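Local structure of betainyl-CoA thiolase (Pseudomonas putida, 2HLJ) at residues Asp25-Tyr28 against Leu29-Phe32; Pro146-Met149 against Gly150-Ile153; His127-Val130 against Cys131-His135; Ala38-Asp41 against Arg42-Leu45; Thr11-Glu14 against Asp15-Asp18. The protein probably acts on acyl-CoA thioesters as a hotdog-fold enzyme of the thioesterase-like superfamily, most likely with betainyl-CoA as its substrate. All coordinates share one frame; numbering follows the deposited sequence. Where two conformers were deposited one is given.

Contact 1 (Asp25-Tyr28 against Leu29-Phe32); sequences DAFY and LLIF
F27 and L30 lie side by side on the opening turns of helix 25-43, the long helix that the antiparallel sheet of the hotdog fold wraps around. L30 CD2 stands 3.7 Å from F27 CD1, near the plane of the ring, so the leucine methyl meets an edge rather than a face. The next contacts are with backbone oxygens. I31 lays CG1 at 3.3 Å from F27 O, and the same oxygen accepts the N-H of I31 from 37° above its carbonyl plane. Y28 O likewise has two neighbours: the N-H of F32, which bonds to it at 3.1 Å, nearly straight at 167°, and the ring of the same residue. Trading F32 for an alanine would probably open a gap beside Y28 O and leave H94, V78 and L96 without the ring they pack on. Farther out, W16 stacks on F27, while the hydroxyl of Y28 is bonded to H68 O and its ring meets Y66 edge to face. D25 turns its carboxylate to the second subunit, where S33 and T59 bond OD1 and OD2. At F32 itself, chi1 of -64° sets CG anti to the carbonyl carbon, which turns one ring face to Y28 O, 3.5 Å above the ring plane and nearer its edge than its middle.

Contact 2 (Pro146-Met149 against Gly150-Ile153); sequences PQYM and GRTI
R151 folds back against Y148 in a loop that follows helix 127-138 and contains an inverse gamma turn centred on Y148, its closing bond from M149 N to Q147 O a weak one of 3.2 Å. The arginine chain is bent at chi2 (-60°), and this bend returns the guanidinium to the tyrosine. Y148 CD1 sits 3.7 Å above the middle of the guanidinium plane. The two planes are 36° apart, so the groups cross obliquely instead of stacking flat. Q147 O comes to the edge of the guanidinium, 3.7 Å from NH2 of R151, and Q147 CG lies over one face of the tyrosine ring. With an alanine at R151, Y148 would probably lose the flat group beside CD1, and E61 of the second subunit, together with H63 and N65, would lose a packing partner. The CB bond of selenomethionine M149 leads away from G150-I153, although CB itself lies against G150 N at 3.2 Å, and the side chain packs on L83 and E109. At G150 the chain reverses with a phi of 58°, and a CB there would stand only 3.0 Å from M149 O. E109 OE1 accepts the N-H of G150, and Y93 OH bonds Y148 N, which ties the loop to the sheet. A water bridges R151 N and Y148 O: it accepts the N-H of R151 at 3.0 Å and gives a weak bond of 3.4 Å to Y148 O.

Contact 3 (His127-Val130 against Cys131-His135); sequences HTTV and CRLNH
C131, R132, L133 and N134 each donate their backbone N-H to the residue four places earlier, H127, T128, T129 and V130, in the regular ladder of helix 127-138. C131 N lies 3.0 Å from H127 O. The bond of N134 N to V130 O is shorter, at 2.8 Å, and the N-H...O angles of the four lie between 157° and 166°.

Sulfur against aromatic is the second kind of contact. C131 SG lies over one face of the H127 imidazole, 3.7 Å from its centroid and nearest to CE1. The cysteine was modelled in two conformers, so this contact describes one of them and is doubtful as a fixed feature.

Methyl contacts form the third group. T128 CG2 stands 3.2 Å above the centre of the R132 guanidinium plane; the arginine chain, extended from CG to NE, runs past T128 O to bring the group there. T129 CG2 meets L133 CD1 at 3.9 Å, the two side chains lying alongside each other. V130 CG1 is 3.4 Å from N134 ND2, the methyl being placed by a chi1 of 172°, anti to the backbone N.

Toward the rest of the fold, L133 touches I82 and F85 of strand 75-85 and I43 of helix 25-43, V130 and N134 also rest on F85, and R132 NH1 bonds to I43 O.

Contact 4 (Ala38-Asp41 against Arg42-Leu45); sequences ALMD and RIGL
R42 carries one of the two flat side-chain groups here, yet it meets A38 through its aliphatic part, CG passing 3.3 Å from A38 O, just ahead of the Schellman motif that ends helix 25-43. Its guanidinium is carried clear of A38-D41 by a chain extended from CG to NE. The other flat group, the D41 carboxylate, is bonded through OD1 to S53 OG; a water that donates to L45 O at 2.8 Å perhaps also gives a weak bond to D41 OD1. In the motif itself G44, the C-prime residue at phi 65°, turns the chain: L45 N reaches back to M40 O at 3.0 Å, and G44 N gives a weak bond to D41 O at 3.1 Å. Ordinary helical bonds, R42 N to A38 O and I43 N to L39 O, precede the turn.

On the apolar side, selenomethionine M40 bends at chi2 and chi3 and runs beside both I43 and L45. A chi1 of 70° at I43 helps bring CD1 alongside the selenium. L57 backs M40 and L45 from strand 57-66. The selenium of M40 lies 4.0 Å from I43 CD1 and closer, 3.5 Å, to L45 CD2.

Contact 5 (Thr11-Glu14 against Asp15-Asp18); sequences TVQE and DWVD
Q13 and W16 close a type I beta turn, 13-16, between strand 6-11 and helix 25-43. W16 N donates to Q13 O at 3.1 Å; the approach comes from 52° above the carbonyl plane, so the bond does not use a lone pair of the oxygen, although the N-H points well at it. The NE2 of Q13 is satisfied across the turn. It donates to D15 OD1, with 2.6 Å between Q13 NE2 and D15 OD1, in a nearly straight bond (172°) that uses the syn lone pair of the carboxylate and lies in the plane of the amide, the two groups being almost coplanar. A water adds a second link: it donates to D15 OD2 at 2.5 Å and accepts a weak bond of 2.7 Å from Q13 NE2, so amide, water and carboxylate form a small ring of bonds. Q13 chi1 is 18°, close to eclipsed, and the chain then runs out extended, with its amide stacked on the indole. The CG of Q13 makes a CH-pi contact over the six-membered ring of W16, 3.8 Å from the ring centroid. Outside the turn, backbone bonds join V12 to G73 and T74 and W16 to R24. On the apolar side V12 and V17 pack tightly, with CG1 of V12 3.5 Å from CG1 of V17.

Contacts 1 and 4 occupy the two ends of helix 25-43, their centres 19 Å apart, and each end has a partner. Contact 5 covers the start: F27 CD1 meets W16 CD1 at 3.5 Å, and the contact centres are 11 Å apart. Contact 3 lies against the other end, also 11 Å between centres, with L133 CD2 3.5 Å from I43 CD1. Contacts 3 and 5 are therefore far apart, about 36 Å between centres. Contact 2 touches none of the others, but like contact 1, about 17 Å away between centres, it packs on the second subunit. A glycerol, probably from the crystallisation liquor, lies about 4 Å from the D25 side chain and may mark a pocket.

Contact 1 (Asp25-Tyr28 against Leu29-Phe32)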
loop_
_atom_site.group_PDB
_atom_site.type_symbol
_atom_site.label_atom_id
_atom_site.label_comp_id
_atom_site.label_asym_id
_atom_site.label_seq_id
_atom_site.Cartn_x
_atom_site.Cartn_y
_atom_site.Cartn_z
ATOM N N ASP A 25 -0.493 -5.992 -6.200
ATOM C CA ASP A 25 -0.868 -5.412 -4.910
ATOM C C ASP A 25 -0.737 -3.885 -4.891
ATOM O O ASP A 25 -1.639 -3.179 -4.410
ATOM C CB ASP A 25 -0.041 -6.026 -3.743
ATOM C CG ASP A 25 1.499 -6.004 -3.976
ATOM O OD1 ASP A 25 2.038 -5.425 -4.978
ATOM O OD2 ASP A 25 2.171 -6.629 -3.145
ATOM N N ALA A 26 0.347 -3.364 -5.468
ATOM C CA ALA A 26 0.583 -1.916 -5.391
ATOM C C ALA A 26 -0.449 -1.106 -6.195
ATOM O O ALA A 26 -0.726 0.065 -5.895
ATOM C CB ALA A 26 1.989 -1.590 -5.843
ATOM N N PHE A 27 -1.003 -1.732 -7.231
ATOM C CA PHE A 27 -1.918 -1.050 -8.126
ATOM C C PHE A 27 -3.331 -1.005 -7.543
ATOM O O PHE A 27 -4.117 -0.141 -7.933
ATOM C CB PHE A 27 -1.868 -1.621 -9.545
ATOM C CG PHE A 27 -0.584 -1.293 -10.283
ATOM C CD1 PHE A 27 -0.196 0.012 -10.465
ATOM C CD2 PHE A 27 0.248 -2.301 -10.759
ATOM C CE1 PHE A 27 0.999 0.315 -11.116
ATOM C CE2 PHE A 27 1.429 -2.012 -11.392
ATOM C CZ PHE A 27 1.805 -0.694 -11.570
ATOM N N TYR A 28 -3.654 -1.881 -6.588
ATOM C CA TYR A 28 -4.891 -1.654 -5.793
ATOM C C TYR A 28 -4.726 -0.325 -5.053
ATOM O O TYR A 28 -5.619 0.525 -5.081
ATOM C CB TYR A 28 -5.116 -2.712 -4.741
ATOM C CG TYR A 28 -5.484 -4.126 -5.125
ATOM C CD1 TYR A 28 -4.534 -5.002 -5.606
ATOM C CD2 TYR A 28 -6.768 -4.632 -4.861
ATOM C CE1 TYR A 28 -4.855 -6.300 -5.889
ATOM C CE2 TYR A 28 -7.099 -5.947 -5.126
ATOM C CZ TYR A 28 -6.127 -6.787 -5.642
ATOM O OH TYR A 28 -6.406 -8.120 -5.918
ATOM N N LEU A 29 -3.560 -0.133 -4.426
ATOM C CA LEU A 29 -3.242 1.129 -3.739
ATOM C C LEU A 29 -3.158 2.338 -4.667
ATOM O O LEU A 29 -3.553 3.421 -4.273
ATOM C CB LEU A 29 -1.986 1.011 -2.860
ATOM C CG LEU A 29 -1.846 2.010 -1.708
ATOM C CD1 LEU A 29 -2.879 1.787 -0.572
ATOM C CD2 LEU A 29 -0.419 1.931 -1.107
ATOM N N LEU A 30 -2.679 2.167 -5.906
ATOM C CA LEU A 30 -2.720 3.245 -6.878
ATOM C C LEU A 30 -4.137 3.720 -7.189
ATOM O O LEU A 30 -4.404 4.940 -7.249
ATOM C CB LEU A 30 -1.990 2.858 -8.190
ATOM C CG LEU A 30 -1.891 4.002 -9.186
ATOM C CD1 LEU A 30 -1.147 5.191 -8.593
ATOM C CD2 LEU A 30 -1.252 3.567 -10.520
ATOM N N ILE A 31 -5.038 2.769 -7.415
ATOM C CA ILE A 31 -6.456 3.075 -7.659
ATOM C C ILE A 31 -7.024 3.831 -6.469
ATOM O O ILE A 31 -7.686 4.846 -6.628
ATOM C CB ILE A 31 -7.279 1.775 -7.895
ATOM C CG1 ILE A 31 -6.864 1.099 -9.189
ATOM C CG2 ILE A 31 -8.780 2.044 -7.818
ATOM C CD1 ILE A 31 -7.262 -0.352 -9.229
ATOM N N PHE A 32 -6.734 3.376 -5.256
ATOM C CA PHE A 32 -7.135 4.156 -4.087
ATOM C C PHE A 32 -6.501 5.569 -3.994
ATOM O O PHE A 32 -7.170 6.517 -3.554
ATOM C CB PHE A 32 -6.877 3.379 -2.780
ATOM C CG PHE A 32 -7.681 2.116 -2.611
ATOM C CD1 PHE A 32 -8.971 1.975 -3.107
ATOM C CD2 PHE A 32 -7.174 1.089 -1.801
ATOM C CE1 PHE A 32 -9.699 0.814 -2.872
ATOM C CE2 PHE A 32 -7.859 -0.082 -1.631
ATOM C CZ PHE A 32 -9.139 -0.218 -2.125
#

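Contact 2 (Pro146-Met149 against Gly150-Ile153)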
loop_
_atom_site.group_PDB
_atom_site.type_symbol
_atom_site.label_atom_id
_atom_site.label_comp_id
_atom_site.label_asym_id
_atom_site.label_seq_id
_atom_site.Cartn_x
_atom_site.Cartn_y
_atom_site.Cartn_z
ATOM N N PRO A 146 -17.191 0.412 8.157
ATOM C CA PRO A 146 -15.901 -0.063 7.669
ATOM C C PRO A 146 -15.443 -1.307 8.414
ATOM O O PRO A 146 -15.288 -1.304 9.640
ATOM C CB PRO A 146 -14.970 1.129 7.927
ATOM C CG PRO A 146 -15.896 2.311 7.984
ATOM C CD PRO A 146 -17.071 1.764 8.727
ATOM N N GLN A 147 -15.254 -2.380 7.673
ATOM C CA GLN A 147 -14.886 -3.633 8.295
ATOM C C GLN A 147 -13.395 -3.713 8.660
ATOM O O GLN A 147 -13.045 -4.169 9.747
ATOM C CB GLN A 147 -15.281 -4.770 7.373
ATOM C CG GLN A 147 -15.067 -6.126 7.975
ATOM C CD GLN A 147 -15.544 -7.227 7.065
ATOM O OE1 GLN A 147 -16.197 -6.965 6.047
ATOM N NE2 GLN A 147 -15.212 -8.474 7.415
ATOM N N TYR A 148 -12.538 -3.253 7.756
ATOM C CA TYR A 148 -11.085 -3.475 7.839
ATOM C C TYR A 148 -10.389 -2.259 8.455
ATOM O O TYR A 148 -9.714 -1.457 7.786
ATOM C CB TYR A 148 -10.547 -3.849 6.443
ATOM C CG TYR A 148 -11.172 -5.150 5.983
ATOM C CD1 TYR A 148 -10.630 -6.368 6.338
ATOM C CD2 TYR A 148 -12.339 -5.154 5.232
ATOM C CE1 TYR A 148 -11.229 -7.560 5.957
ATOM C CE2 TYR A 148 -12.929 -6.348 4.826
ATOM C CZ TYR A 148 -12.375 -7.530 5.213
ATOM O OH TYR A 148 -12.971 -8.678 4.821
HETATM N N MSE A 149 -10.590 -2.152 9.764
HETATM C CA MSE A 149 -10.131 -1.054 10.574
HETATM C C MSE A 149 -9.299 -1.608 11.676
HETATM O O MSE A 149 -9.629 -2.655 12.200
HETATM C CB MSE A 149 -11.332 -0.415 11.253
HETATM C CG MSE A 149 -12.288 0.115 10.283
HETATM SE SE MSE A 149 -11.668 1.850 9.925
HETATM C CE MSE A 149 -12.912 2.564 11.409
ATOM N N GLY A 150 -8.277 -0.867 12.092
ATOM C CA GLY A 150 -7.460 -1.265 13.223
ATOM C C GLY A 150 -6.816 -2.620 13.017
ATOM O O GLY A 150 -6.542 -3.331 13.976
ATOM N N ARG A 151 -6.530 -2.982 11.765
ATOM C CA ARG A 151 -6.027 -4.325 11.482
ATOM C C ARG A 151 -4.525 -4.471 11.762
ATOM O O ARG A 151 -3.747 -3.531 11.572
ATOM C CB ARG A 151 -6.340 -4.708 10.019
ATOM C CG ARG A 151 -7.825 -4.831 9.727
ATOM C CD ARG A 151 -8.386 -5.895 10.611
ATOM N NE ARG A 151 -9.779 -6.220 10.370
ATOM C CZ ARG A 151 -10.226 -7.382 9.899
ATOM N NH1 ARG A 151 -9.387 -8.359 9.555
ATOM N NH2 ARG A 151 -11.533 -7.550 9.754
ATOM N N THR A 152 -4.137 -5.666 12.211
ATOM C CA THR A 152 -2.736 -6.009 12.440
ATOM C C THR A 152 -2.453 -7.397 11.869
ATOM O O THR A 152 -3.342 -8.234 11.741
ATOM C CB THR A 152 -2.335 -5.989 13.955
ATOM O OG1 THR A 152 -3.163 -6.892 14.696
ATOM C CG2 THR A 152 -2.450 -4.589 14.555
ATOM N N ILE A 153 -1.199 -7.614 11.496
ATOM C CA ILE A 153 -0.784 -8.777 10.744
ATOM C C ILE A 153 -0.265 -9.808 11.706
ATOM O O ILE A 153 0.457 -9.472 12.640
ATOM C CB ILE A 153 0.344 -8.403 9.754
ATOM C CG1 ILE A 153 -0.209 -7.518 8.629
ATOM C CG2 ILE A 153 0.965 -9.632 9.174
ATOM C CD1 ILE A 153 0.851 -6.650 7.917
HETATM O O HOH W 1 -6.667 -1.366 9.195
#

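Contact 3 (His127-Val130 against Cys131-His135)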
loop_
_atom_site.group_PDB
_atom_site.type_symbol
_atom_site.label_atom_id
_atom_site.label_comp_id
_atom_site.label_asym_id
_atom_site.label_seq_id
_atom_site.Cartn_x
_atom_site.Cartn_y
_atom_site.Cartn_z
ATOM N N HIS A 127 -12.086 26.949 7.111
ATOM C CA HIS A 127 -13.507 26.828 7.419
ATOM C C HIS A 127 -14.345 26.154 6.328
ATOM O O HIS A 127 -15.178 25.324 6.628
ATOM C CB HIS A 127 -14.113 28.201 7.752
ATOM C CG HIS A 127 -15.584 28.153 8.053
ATOM N ND1 HIS A 127 -16.553 28.391 7.095
ATOM C CD2 HIS A 127 -16.255 27.868 9.198
ATOM C CE1 HIS A 127 -17.752 28.267 7.641
ATOM N NE2 HIS A 127 -17.598 27.951 8.915
ATOM N N THR A 128 -14.110 26.513 5.076
ATOM C CA THR A 128 -14.840 25.961 3.943
ATOM C C THR A 128 -14.589 24.467 3.736
ATOM O O THR A 128 -15.509 23.712 3.443
ATOM C CB THR A 128 -14.440 26.715 2.652
ATOM O OG1 THR A 128 -14.720 28.111 2.809
ATOM C CG2 THR A 128 -15.210 26.223 1.474
ATOM N N THR A 129 -13.328 24.051 3.860
ATOM C CA THR A 129 -12.952 22.650 3.790
ATOM C C THR A 129 -13.663 21.849 4.877
ATOM O O THR A 129 -14.190 20.770 4.603
ATOM C CB THR A 129 -11.392 22.451 3.936
ATOM O OG1 THR A 129 -10.718 23.107 2.864
ATOM C CG2 THR A 129 -11.019 21.000 3.890
ATOM N N VAL A 130 -13.630 22.347 6.111
ATOM C CA VAL A 130 -14.292 21.671 7.215
ATOM C C VAL A 130 -15.785 21.502 6.947
ATOM O O VAL A 130 -16.375 20.454 7.255
ATOM C CB VAL A 130 -14.115 22.412 8.539
ATOM C CG1 VAL A 130 -14.967 21.790 9.616
ATOM C CG2 VAL A 130 -12.651 22.400 8.974
ATOM N N CYS A 131 -16.405 22.553 6.428
ATOM C CA CYS A 131 -17.829 22.487 6.111
ATOM C C CYS A 131 -18.116 21.435 5.048
ATOM O O CYS A 131 -19.066 20.675 5.182
ATOM C CB CYS A 131 -18.382 23.856 5.696
ATOM S SG CYS A 131 -18.498 25.014 7.084
ATOM N N ARG A 132 -17.286 21.346 4.010
ATOM C CA ARG A 132 -17.499 20.308 2.983
ATOM C C ARG A 132 -17.235 18.887 3.535
ATOM O O ARG A 132 -17.971 17.950 3.234
ATOM C CB ARG A 132 -16.654 20.597 1.747
ATOM C CG ARG A 132 -17.003 21.940 1.143
ATOM C CD ARG A 132 -16.079 22.360 -0.013
ATOM N NE ARG A 132 -16.490 23.680 -0.479
ATOM C CZ ARG A 132 -15.777 24.486 -1.252
ATOM N NH1 ARG A 132 -14.569 24.151 -1.656
ATOM N NH2 ARG A 132 -16.268 25.664 -1.585
ATOM N N LEU A 133 -16.213 18.740 4.372
ATOM C CA LEU A 133 -15.953 17.469 5.030
ATOM C C LEU A 133 -17.122 17.047 5.937
ATOM O O LEU A 133 -17.541 15.892 5.935
ATOM C CB LEU A 133 -14.650 17.550 5.861
ATOM C CG LEU A 133 -13.351 17.604 5.049
ATOM C CD1 LEU A 133 -12.140 17.893 5.919
ATOM C CD2 LEU A 133 -13.137 16.332 4.266
ATOM N N ASN A 134 -17.648 17.983 6.711
ATOM C CA ASN A 134 -18.809 17.676 7.564
ATOM C C ASN A 134 -20.035 17.281 6.731
ATOM O O ASN A 134 -20.792 16.384 7.115
ATOM C CB ASN A 134 -19.151 18.853 8.453
ATOM C CG ASN A 134 -18.131 19.082 9.565
ATOM O OD1 ASN A 134 -17.497 18.163 10.044
ATOM N ND2 ASN A 134 -18.018 20.317 10.000
ATOM N N HIS A 135 -20.231 17.953 5.597
ATOM C CA HIS A 135 -21.344 17.631 4.670
ATOM C C HIS A 135 -21.262 16.170 4.188
ATOM O O HIS A 135 -22.236 15.399 4.253
ATOM C CB HIS A 135 -21.304 18.597 3.493
ATOM C CG HIS A 135 -22.401 18.393 2.494
ATOM N ND1 HIS A 135 -23.718 18.682 2.774
ATOM C CD2 HIS A 135 -22.380 17.936 1.219
ATOM C CE1 HIS A 135 -24.464 18.398 1.722
ATOM N NE2 HIS A 135 -23.679 17.953 0.762
#

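Contact 4 (Ala38-Asp41 against Arg42-Leu45)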
loop_
_atom_site.group_PDB
_atom_site.type_symbol
_atom_site.label_atom_id
_atom_site.label_comp_id
_atom_site.label_asym_id
_atom_site.label_seq_id
_atom_site.Cartn_x
_atom_site.Cartn_y
_atom_site.Cartn_z
ATOM N N ALA A 38 -9.350 12.451 -6.273
ATOM C CA ALA A 38 -10.708 12.792 -6.659
ATOM C C ALA A 38 -11.552 13.275 -5.482
ATOM O O ALA A 38 -12.386 14.145 -5.649
ATOM C CB ALA A 38 -11.377 11.579 -7.329
ATOM N N LEU A 39 -11.357 12.713 -4.305
ATOM C CA LEU A 39 -12.041 13.208 -3.123
ATOM C C LEU A 39 -11.636 14.667 -2.828
ATOM O O LEU A 39 -12.475 15.489 -2.469
ATOM C CB LEU A 39 -11.730 12.329 -1.924
ATOM C CG LEU A 39 -12.484 12.688 -0.649
ATOM C CD1 LEU A 39 -13.999 12.559 -0.791
ATOM C CD2 LEU A 39 -11.956 11.889 0.509
HETATM N N MSE A 40 -10.360 14.985 -3.008
HETATM C CA MSE A 40 -9.890 16.346 -2.799
HETATM C C MSE A 40 -10.429 17.290 -3.867
HETATM O O MSE A 40 -10.821 18.423 -3.542
HETATM C CB MSE A 40 -8.359 16.413 -2.686
HETATM C CG MSE A 40 -7.779 15.725 -1.469
HETATM SE SE MSE A 40 -8.752 16.104 0.175
HETATM C CE MSE A 40 -9.522 14.369 0.539
ATOM N N ASP A 41 -10.514 16.840 -5.119
ATOM C CA ASP A 41 -11.246 17.629 -6.132
ATOM C C ASP A 41 -12.703 17.904 -5.742
ATOM O O ASP A 41 -13.218 19.008 -5.943
ATOM C CB ASP A 41 -11.274 16.944 -7.496
ATOM C CG ASP A 41 -9.954 16.974 -8.194
ATOM O OD1 ASP A 41 -9.138 17.897 -7.910
ATOM O OD2 ASP A 41 -9.732 16.054 -9.031
ATOM N N ARG A 42 -13.368 16.913 -5.183
ATOM C CA ARG A 42 -14.772 17.078 -4.805
ATOM C C ARG A 42 -14.954 18.125 -3.730
ATOM O O ARG A 42 -15.921 18.890 -3.769
ATOM C CB ARG A 42 -15.364 15.768 -4.271
ATOM C CG ARG A 42 -15.662 14.739 -5.292
ATOM C CD ARG A 42 -16.355 13.593 -4.593
ATOM N NE ARG A 42 -16.748 12.527 -5.510
ATOM C CZ ARG A 42 -17.996 12.305 -5.913
ATOM N NH1 ARG A 42 -19.012 13.039 -5.468
ATOM N NH2 ARG A 42 -18.222 11.320 -6.752
ATOM N N ILE A 43 -14.056 18.145 -2.747
ATOM C CA ILE A 43 -14.159 19.156 -1.721
ATOM C C ILE A 43 -13.379 20.417 -2.069
ATOM O O ILE A 43 -13.395 21.360 -1.314
ATOM C CB ILE A 43 -13.841 18.622 -0.317
ATOM C CG1 ILE A 43 -12.372 18.292 -0.125
ATOM C CG2 ILE A 43 -14.735 17.409 0.021
ATOM C CD1 ILE A 43 -12.052 17.989 1.349
ATOM N N GLY A 44 -12.732 20.445 -3.235
ATOM C CA GLY A 44 -12.035 21.642 -3.722
ATOM C C GLY A 44 -10.857 22.040 -2.869
ATOM O O GLY A 44 -10.548 23.209 -2.759
ATOM N N LEU A 45 -10.152 21.073 -2.311
ATOM C CA LEU A 45 -9.050 21.378 -1.400
ATOM C C LEU A 45 -7.886 21.916 -2.197
ATOM O O LEU A 45 -7.387 21.240 -3.094
ATOM C CB LEU A 45 -8.617 20.163 -0.609
ATOM C CG LEU A 45 -7.363 20.344 0.273
ATOM C CD1 LEU A 45 -7.578 21.329 1.401
ATOM C CD2 LEU A 45 -6.889 19.021 0.830
HETATM O O HOH W 2 -8.391 20.014 -5.350
#

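Contact 5 (Thr11-Glu14 against Asp15-Asp18)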
loop_
_atom_site.group_PDB
_atom_site.type_symbol
_atom_site.label_atom_id
_atom_site.label_comp_id
_atom_site.label_asym_id
_atom_site.label_seq_id
_atom_site.Cartn_x
_atom_site.Cartn_y
_atom_site.Cartn_z
ATOM N N THR A 11 -10.940 0.725 -15.424
ATOM C CA THR A 11 -10.845 -0.647 -15.936
ATOM C C THR A 11 -9.393 -1.088 -15.731
ATOM O O THR A 11 -8.474 -0.351 -16.065
ATOM C CB THR A 11 -11.306 -0.705 -17.413
ATOM O OG1 THR A 11 -12.690 -0.366 -17.482
ATOM C CG2 THR A 11 -11.165 -2.083 -18.008
ATOM N N VAL A 12 -9.181 -2.267 -15.135
ATOM C CA VAL A 12 -7.819 -2.788 -14.937
ATOM C C VAL A 12 -7.123 -3.017 -16.278
ATOM O O VAL A 12 -7.576 -3.821 -17.093
ATOM C CB VAL A 12 -7.822 -4.077 -14.162
ATOM C CG1 VAL A 12 -6.414 -4.709 -14.078
ATOM C CG2 VAL A 12 -8.451 -3.845 -12.767
ATOM N N GLN A 13 -5.972 -2.362 -16.431
ATOM C CA GLN A 13 -5.211 -2.330 -17.676
ATOM C C GLN A 13 -4.081 -3.365 -17.609
ATOM O O GLN A 13 -3.708 -3.797 -16.535
ATOM C CB GLN A 13 -4.634 -0.911 -17.915
ATOM C CG GLN A 13 -4.559 0.041 -16.672
ATOM C CD GLN A 13 -4.120 1.471 -17.040
ATOM O OE1 GLN A 13 -4.910 2.421 -16.977
ATOM N NE2 GLN A 13 -2.864 1.621 -17.408
ATOM N N GLU A 14 -3.567 -3.754 -18.772
ATOM C CA GLU A 14 -2.524 -4.749 -18.874
ATOM C C GLU A 14 -1.233 -4.346 -18.167
ATOM O O GLU A 14 -0.498 -5.216 -17.745
ATOM C CB GLU A 14 -2.219 -5.064 -20.325
ATOM C CG GLU A 14 -1.504 -6.390 -20.521
ATOM C CD GLU A 14 -1.474 -6.858 -21.989
ATOM O OE1 GLU A 14 -2.240 -6.321 -22.824
ATOM O OE2 GLU A 14 -0.678 -7.777 -22.281
ATOM N N ASP A 15 -0.967 -3.055 -17.979
ATOM C CA ASP A 15 0.282 -2.704 -17.279
ATOM C C ASP A 15 0.156 -2.705 -15.763
ATOM O O ASP A 15 1.133 -2.416 -15.061
ATOM C CB ASP A 15 0.943 -1.421 -17.807
ATOM C CG ASP A 15 0.039 -0.232 -17.760
ATOM O OD1 ASP A 15 -1.130 -0.381 -17.342
ATOM O OD2 ASP A 15 0.508 0.851 -18.185
ATOM N N TRP A 16 -1.011 -3.099 -15.262
ATOM C CA TRP A 16 -1.204 -3.316 -13.823
ATOM C C TRP A 16 -1.254 -4.767 -13.348
ATOM O O TRP A 16 -1.403 -5.030 -12.135
ATOM C CB TRP A 16 -2.489 -2.637 -13.374
ATOM C CG TRP A 16 -2.449 -1.150 -13.424
ATOM C CD1 TRP A 16 -1.369 -0.359 -13.698
ATOM C CD2 TRP A 16 -3.524 -0.281 -13.155
ATOM N NE1 TRP A 16 -1.714 0.934 -13.622
ATOM C CE2 TRP A 16 -3.033 1.027 -13.274
ATOM C CE3 TRP A 16 -4.866 -0.474 -12.813
ATOM C CZ2 TRP A 16 -3.842 2.151 -13.100
ATOM C CZ3 TRP A 16 -5.666 0.637 -12.633
ATOM C CH2 TRP A 16 -5.151 1.935 -12.771
ATOM N N VAL A 17 -1.123 -5.709 -14.275
ATOM C CA VAL A 17 -1.312 -7.097 -13.970
ATOM C C VAL A 17 -0.026 -7.881 -14.162
ATOM O O VAL A 17 0.847 -7.465 -14.895
ATOM C CB VAL A 17 -2.500 -7.752 -14.744
ATOM C CG1 VAL A 17 -3.807 -6.929 -14.573
ATOM C CG2 VAL A 17 -2.193 -7.963 -16.196
ATOM N N ASP A 18 0.066 -9.001 -13.455
ATOM C CA ASP A 18 1.203 -9.905 -13.544
ATOM C C ASP A 18 0.971 -10.845 -14.732
ATOM O O ASP A 18 0.012 -10.688 -15.491
ATOM C CB ASP A 18 1.428 -10.666 -12.224
ATOM C CG ASP A 18 0.214 -11.456 -11.768
ATOM O OD1 ASP A 18 -0.603 -11.869 -12.620
ATOM O OD2 ASP A 18 0.074 -11.677 -10.551
HETATM O O HOH W 3 -0.473 2.926 -17.106
#